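Dihydrodipicolinate synthase (Bacillus clausii KSM-K16, PDB 3E96) probably acts as a lyase of the DapA family, with 4-hydroxy-tetrahydrodipicolinate synthase activity. Local coordinates at residues 113-118 / 127-132; 140-145 / 161-166. One frame throughout, in Å; residues are numbered along the deposited sequence.

Contact 1: 113-118 / 127-132; sequences HMPIHP and AYFRDI
Pro115 lies over one face of the Tyr128 ring, its CB 4.0 Å from the centroid of that ring and only 15° off the ring normal, a CH-pi contact offset toward the CE2 and CZ atoms of the rim. The opposite face of the same ring carries Ile132 CD1, one turn further along helix 122-136, so the phenol is sandwiched between two aliphatic groups. In Tyr128 a chi1 of 178° sets CG anti to the backbone N, on a side chain that leaves the helix toward the beta-alpha loop between strand 109-112 and helix 122-136 of the TIM barrel. His117 and Tyr128 form a loose, offset edge-to-face pair, with the planes at 73° and the centroids 5.9 Å apart. Phe129, the next residue on the helix, crosses Pro115 at about a right angle and sets its CZ 3.9 Å from Pro115 CD. His113 O lies at the edge of the Phe129 ring, near its plane, 3.6 Å from CE1, and Met114 makes a Met-aromatic contact, SD 4.2 Å from CZ of Phe129. The Met114 side chain is about 5 Å from that of Tyr143, the predicted proton donor/acceptor. One water bridges the segments, donating to His113 O and to Tyr128 OH at 2.7 Å each. Tyr128 OH is also hydrogen-bonded to Tyr90 O, and His113 NE2 to Cys53 O. The loop is thus held to its helix by apolar and aromatic surfaces, and the water supplies a polar link between the carbonyl of His113 and the hydroxyl of Tyr128, both residues buried.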
# COMPACT_ATOMS: atom_id res chain seq x y z
N HIS B 113 4.95 -6.91 -7.20
CA HIS B 113 3.67 -6.59 -6.58
C HIS B 113 3.09 -5.36 -7.25
O HIS B 113 3.82 -4.60 -7.90
CB HIS B 113 3.85 -6.27 -5.10
CG HIS B 113 4.00 -7.48 -4.23
ND1 HIS B 113 2.92 -8.25 -3.85
CD2 HIS B 113 5.09 -8.06 -3.68
CE1 HIS B 113 3.35 -9.26 -3.10
NE2 HIS B 113 4.66 -9.17 -2.99
N MET B 114 1.79 -5.17 -7.11
CA MET B 114 1.15 -3.99 -7.66
C MET B 114 1.70 -2.87 -6.79
O MET B 114 1.79 -3.02 -5.57
CB MET B 114 -0.37 -4.08 -7.48
CG MET B 114 -1.17 -2.96 -8.14
SD MET B 114 -1.23 -3.11 -9.95
CE MET B 114 -1.72 -1.34 -10.43
N PRO B 115 2.11 -1.74 -7.39
CA PRO B 115 2.64 -0.66 -6.55
C PRO B 115 1.61 -0.22 -5.51
O PRO B 115 0.42 -0.17 -5.80
CB PRO B 115 2.98 0.43 -7.57
CG PRO B 115 2.04 0.15 -8.72
CD PRO B 115 2.09 -1.35 -8.81
N ILE B 116 2.06 0.09 -4.29
CA ILE B 116 1.13 0.51 -3.25
C ILE B 116 0.95 2.02 -3.12
O ILE B 116 0.27 2.48 -2.21
CB ILE B 116 1.52 -0.08 -1.86
CG1 ILE B 116 3.03 0.04 -1.61
CG2 ILE B 116 1.08 -1.54 -1.79
CD1 ILE B 116 3.53 1.46 -1.45
N HIS B 117 1.53 2.79 -4.04
CA HIS B 117 1.39 4.24 -4.00
C HIS B 117 -0.09 4.62 -4.05
O HIS B 117 -0.84 4.05 -4.84
CB HIS B 117 2.11 4.89 -5.19
CG HIS B 117 3.51 4.41 -5.40
ND1 HIS B 117 3.83 3.09 -5.60
CD2 HIS B 117 4.68 5.10 -5.48
CE1 HIS B 117 5.13 2.98 -5.80
NE2 HIS B 117 5.67 4.18 -5.74
N PRO B 118 -0.52 5.59 -3.23
CA PRO B 118 -1.94 5.98 -3.25
C PRO B 118 -2.34 6.63 -4.58
O PRO B 118 -3.52 6.67 -4.93
CB PRO B 118 -2.05 6.95 -2.08
CG PRO B 118 -0.68 7.54 -1.98
CD PRO B 118 0.20 6.33 -2.18
N ALA B 127 5.04 2.32 -16.92
CA ALA B 127 6.43 2.69 -16.74
C ALA B 127 7.03 2.02 -15.51
O ALA B 127 8.17 1.56 -15.53
CB ALA B 127 6.56 4.21 -16.62
N TYR B 128 6.25 1.97 -14.43
CA TYR B 128 6.71 1.35 -13.19
C TYR B 128 7.18 -0.08 -13.45
O TYR B 128 8.32 -0.43 -13.14
CB TYR B 128 5.58 1.33 -12.15
CG TYR B 128 5.98 0.66 -10.86
CD1 TYR B 128 6.79 1.31 -9.93
CD2 TYR B 128 5.56 -0.64 -10.57
CE1 TYR B 128 7.19 0.69 -8.75
CE2 TYR B 128 5.95 -1.27 -9.39
CZ TYR B 128 6.77 -0.61 -8.49
OH TYR B 128 7.15 -1.25 -7.34
N PHE B 129 6.31 -0.90 -14.02
CA PHE B 129 6.66 -2.29 -14.30
C PHE B 129 7.76 -2.39 -15.35
O PHE B 129 8.71 -3.16 -15.20
CB PHE B 129 5.42 -3.06 -14.77
CG PHE B 129 4.43 -3.34 -13.67
CD1 PHE B 129 4.83 -4.01 -12.51
CD2 PHE B 129 3.10 -2.98 -13.81
CE1 PHE B 129 3.90 -4.30 -11.49
CE2 PHE B 129 2.16 -3.27 -12.80
CZ PHE B 129 2.57 -3.93 -11.65
N ARG B 130 7.63 -1.62 -16.43
CA ARG B 130 8.63 -1.66 -17.49
C ARG B 130 10.03 -1.35 -16.98
O ARG B 130 10.97 -2.08 -17.27
CB ARG B 130 8.27 -0.68 -18.60
CG ARG B 130 9.25 -0.69 -19.76
CD ARG B 130 9.20 0.63 -20.49
NE ARG B 130 9.49 1.73 -19.57
CZ ARG B 130 9.29 3.01 -19.85
NH1 ARG B 130 8.81 3.36 -21.03
NH2 ARG B 130 9.57 3.94 -18.94
N ASP B 131 10.17 -0.27 -16.22
CA ASP B 131 11.47 0.13 -15.70
C ASP B 131 12.14 -0.96 -14.87
O ASP B 131 13.34 -1.21 -15.00
CB ASP B 131 11.36 1.40 -14.85
CG ASP B 131 11.05 2.64 -15.68
OD1 ASP B 131 11.17 2.58 -16.92
OD2 ASP B 131 10.70 3.68 -15.08
N ILE B 132 11.36 -1.60 -14.01
CA ILE B 132 11.89 -2.67 -13.16
C ILE B 132 12.30 -3.90 -13.97
O ILE B 132 13.37 -4.46 -13.75
CB ILE B 132 10.85 -3.07 -12.09
CG1 ILE B 132 10.62 -1.90 -11.14
CG2 ILE B 132 11.32 -4.32 -11.34
CD1 ILE B 132 9.42 -2.07 -10.21
O HOH W 1 5.35 -3.03 -6.36

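Contact 2: 140-145 / 161-166; sequences SLVYFK and QNLVGV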
# COMPACT_ATOMS: atom_id res chain seq x y z
N SER B 140 10.27 -12.10 -15.07
CA SER B 140 9.38 -11.37 -14.17
C SER B 140 7.90 -11.62 -14.41
O SER B 140 7.47 -11.87 -15.53
CB SER B 140 9.61 -9.86 -14.32
OG SER B 140 10.97 -9.50 -14.20
N LEU B 141 7.13 -11.55 -13.32
CA LEU B 141 5.68 -11.67 -13.38
C LEU B 141 5.19 -10.38 -12.75
O LEU B 141 5.91 -9.75 -11.97
CB LEU B 141 5.15 -12.84 -12.55
CG LEU B 141 5.42 -14.27 -13.02
CD1 LEU B 141 6.83 -14.68 -12.66
CD2 LEU B 141 4.41 -15.19 -12.36
N VAL B 142 3.97 -9.97 -13.09
CA VAL B 142 3.40 -8.77 -12.49
C VAL B 142 2.07 -9.14 -11.85
O VAL B 142 1.32 -9.97 -12.39
CB VAL B 142 3.17 -7.65 -13.53
CG1 VAL B 142 4.50 -7.25 -14.18
CG2 VAL B 142 2.18 -8.11 -14.58
N TYR B 143 1.79 -8.55 -10.69
CA TYR B 143 0.54 -8.79 -9.98
C TYR B 143 -0.32 -7.58 -10.32
O TYR B 143 -0.08 -6.47 -9.84
CB TYR B 143 0.77 -8.87 -8.47
CG TYR B 143 -0.37 -9.54 -7.74
CD1 TYR B 143 -0.47 -10.94 -7.69
CD2 TYR B 143 -1.38 -8.79 -7.13
CE1 TYR B 143 -1.55 -11.56 -7.05
CE2 TYR B 143 -2.46 -9.41 -6.50
CZ TYR B 143 -2.53 -10.79 -6.46
OH TYR B 143 -3.60 -11.40 -5.84
N PHE B 144 -1.33 -7.80 -11.15
CA PHE B 144 -2.22 -6.75 -11.65
C PHE B 144 -3.57 -6.84 -10.92
O PHE B 144 -4.36 -7.74 -11.20
CB PHE B 144 -2.41 -6.97 -13.15
CG PHE B 144 -2.84 -5.76 -13.92
CD1 PHE B 144 -1.93 -4.74 -14.19
CD2 PHE B 144 -4.14 -5.65 -14.39
CE1 PHE B 144 -2.32 -3.63 -14.93
CE2 PHE B 144 -4.54 -4.55 -15.12
CZ PHE B 144 -3.63 -3.53 -15.39
N LYS B 145 -3.84 -5.90 -10.02
CA LYS B 145 -5.07 -5.96 -9.24
C LYS B 145 -5.91 -4.70 -9.07
O LYS B 145 -6.92 -4.74 -8.36
CB LYS B 145 -4.76 -6.51 -7.85
CG LYS B 145 -3.98 -5.55 -6.97
CD LYS B 145 -3.90 -6.10 -5.55
CE LYS B 145 -3.33 -5.10 -4.58
NZ LYS B 145 -3.39 -5.63 -3.18
N GLN B 161 10.60 -9.20 -23.38
CA GLN B 161 11.11 -10.56 -23.37
C GLN B 161 11.09 -11.21 -22.00
O GLN B 161 10.80 -12.40 -21.87
CB GLN B 161 12.55 -10.57 -23.91
CG GLN B 161 12.62 -10.50 -25.42
CD GLN B 161 12.09 -11.77 -26.08
OE1 GLN B 161 11.76 -11.77 -27.26
NE2 GLN B 161 12.02 -12.85 -25.31
N ASN B 162 11.38 -10.43 -20.96
CA ASN B 162 11.40 -10.99 -19.62
C ASN B 162 10.09 -11.02 -18.86
O ASN B 162 10.05 -11.43 -17.70
CB ASN B 162 12.49 -10.29 -18.80
CG ASN B 162 13.88 -10.77 -19.17
OD1 ASN B 162 14.81 -9.97 -19.30
ND2 ASN B 162 14.02 -12.08 -19.35
N LEU B 163 9.00 -10.58 -19.49
CA LEU B 163 7.70 -10.65 -18.82
C LEU B 163 7.21 -12.05 -19.18
O LEU B 163 6.81 -12.31 -20.32
CB LEU B 163 6.73 -9.60 -19.35
CG LEU B 163 5.34 -9.67 -18.69
CD1 LEU B 163 5.47 -9.32 -17.21
CD2 LEU B 163 4.38 -8.72 -19.37
N VAL B 164 7.26 -12.96 -18.21
CA VAL B 164 6.86 -14.34 -18.46
C VAL B 164 5.46 -14.70 -17.97
O VAL B 164 4.96 -15.77 -18.30
CB VAL B 164 7.87 -15.34 -17.83
CG1 VAL B 164 9.24 -15.12 -18.42
CG2 VAL B 164 7.91 -15.16 -16.32
N GLY B 165 4.85 -13.82 -17.20
CA GLY B 165 3.52 -14.12 -16.72
C GLY B 165 2.83 -12.97 -16.02
O GLY B 165 3.45 -11.99 -15.62
N VAL B 166 1.52 -13.10 -15.90
CA VAL B 166 0.72 -12.08 -15.25
C VAL B 166 -0.23 -12.75 -14.27
O VAL B 166 -0.96 -13.67 -14.63
CB VAL B 166 -0.14 -11.29 -16.26
CG1 VAL B 166 -1.10 -10.36 -15.53
CG2 VAL B 166 0.75 -10.50 -17.21
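Two neighbouring parallel strands of the TIM barrel, 140-144 and 163-168, meet here as the two strands of a beta-alpha-beta unit whose helix is 152-157. Ser140 N donates to the main-chain oxygen of Asn162, N to O 2.7 Å, and Val164 N donates to Ser140 O at 2.9 Å. The register then slips by one residue, a beta bulge: Ser140 pairs with Leu163, but Leu141 pairs with Gly165. Beyond it Gly165 O takes the longer bond from Val142 N, 3.3 Å, with the donor tilted 25° from the carbonyl plane, and a CA-H...O contact from Leu141 CA at 3.2 Å. Leu141 CG lies 4.2 Å from Gly165 CA; the glycine, with no CB, lets Leu141 pack against its main chain. Leu141 CD1 reaches Val164 CG2 at 3.8 Å. Val142 faces the other way, with Ser140, Leu163 and Val166, and its two methyls part: CG1 meets Leu163 CD1 and CG2 meets Val166 CG2, each pair 3.8 Å apart. The Val142 face is covered by Phe129 of helix 122-136 and Leu154 of helix 152-157. Tyr143, the predicted proton donor/acceptor, has its hydroxyl bonded to Gly194 O, and Leu141 lies close to Lys167, the predicted Schiff-base residue. Backbone hydrogen bonds therefore fix the spacing of the two strands that carry these predicted catalytic residues, while on the face of Val142, Leu163 and Val166 aliphatic groups pack toward helices 122-136 and 152-157.

In the fold
Both contacts are largely buried and adjoin each other, their centres about 11 Å apart, but contact 2 lies in the strand wall and contact 1 between a beta-alpha loop and the helix after it. Contact 2 joins its two strands through direct backbone bonds; contact 1 relies on rings, a proline and one water, and some of its residues come within reach of the second subunit. Helix 122-136 is followed by strand 140-144, and the two contacts meet where Phe129 CD1 packs 3.7 Å from Val142 CG1. Met114 likewise lies against the backbone at Tyr143, bringing contact 1 beside the predicted active site that contact 2 partly contains.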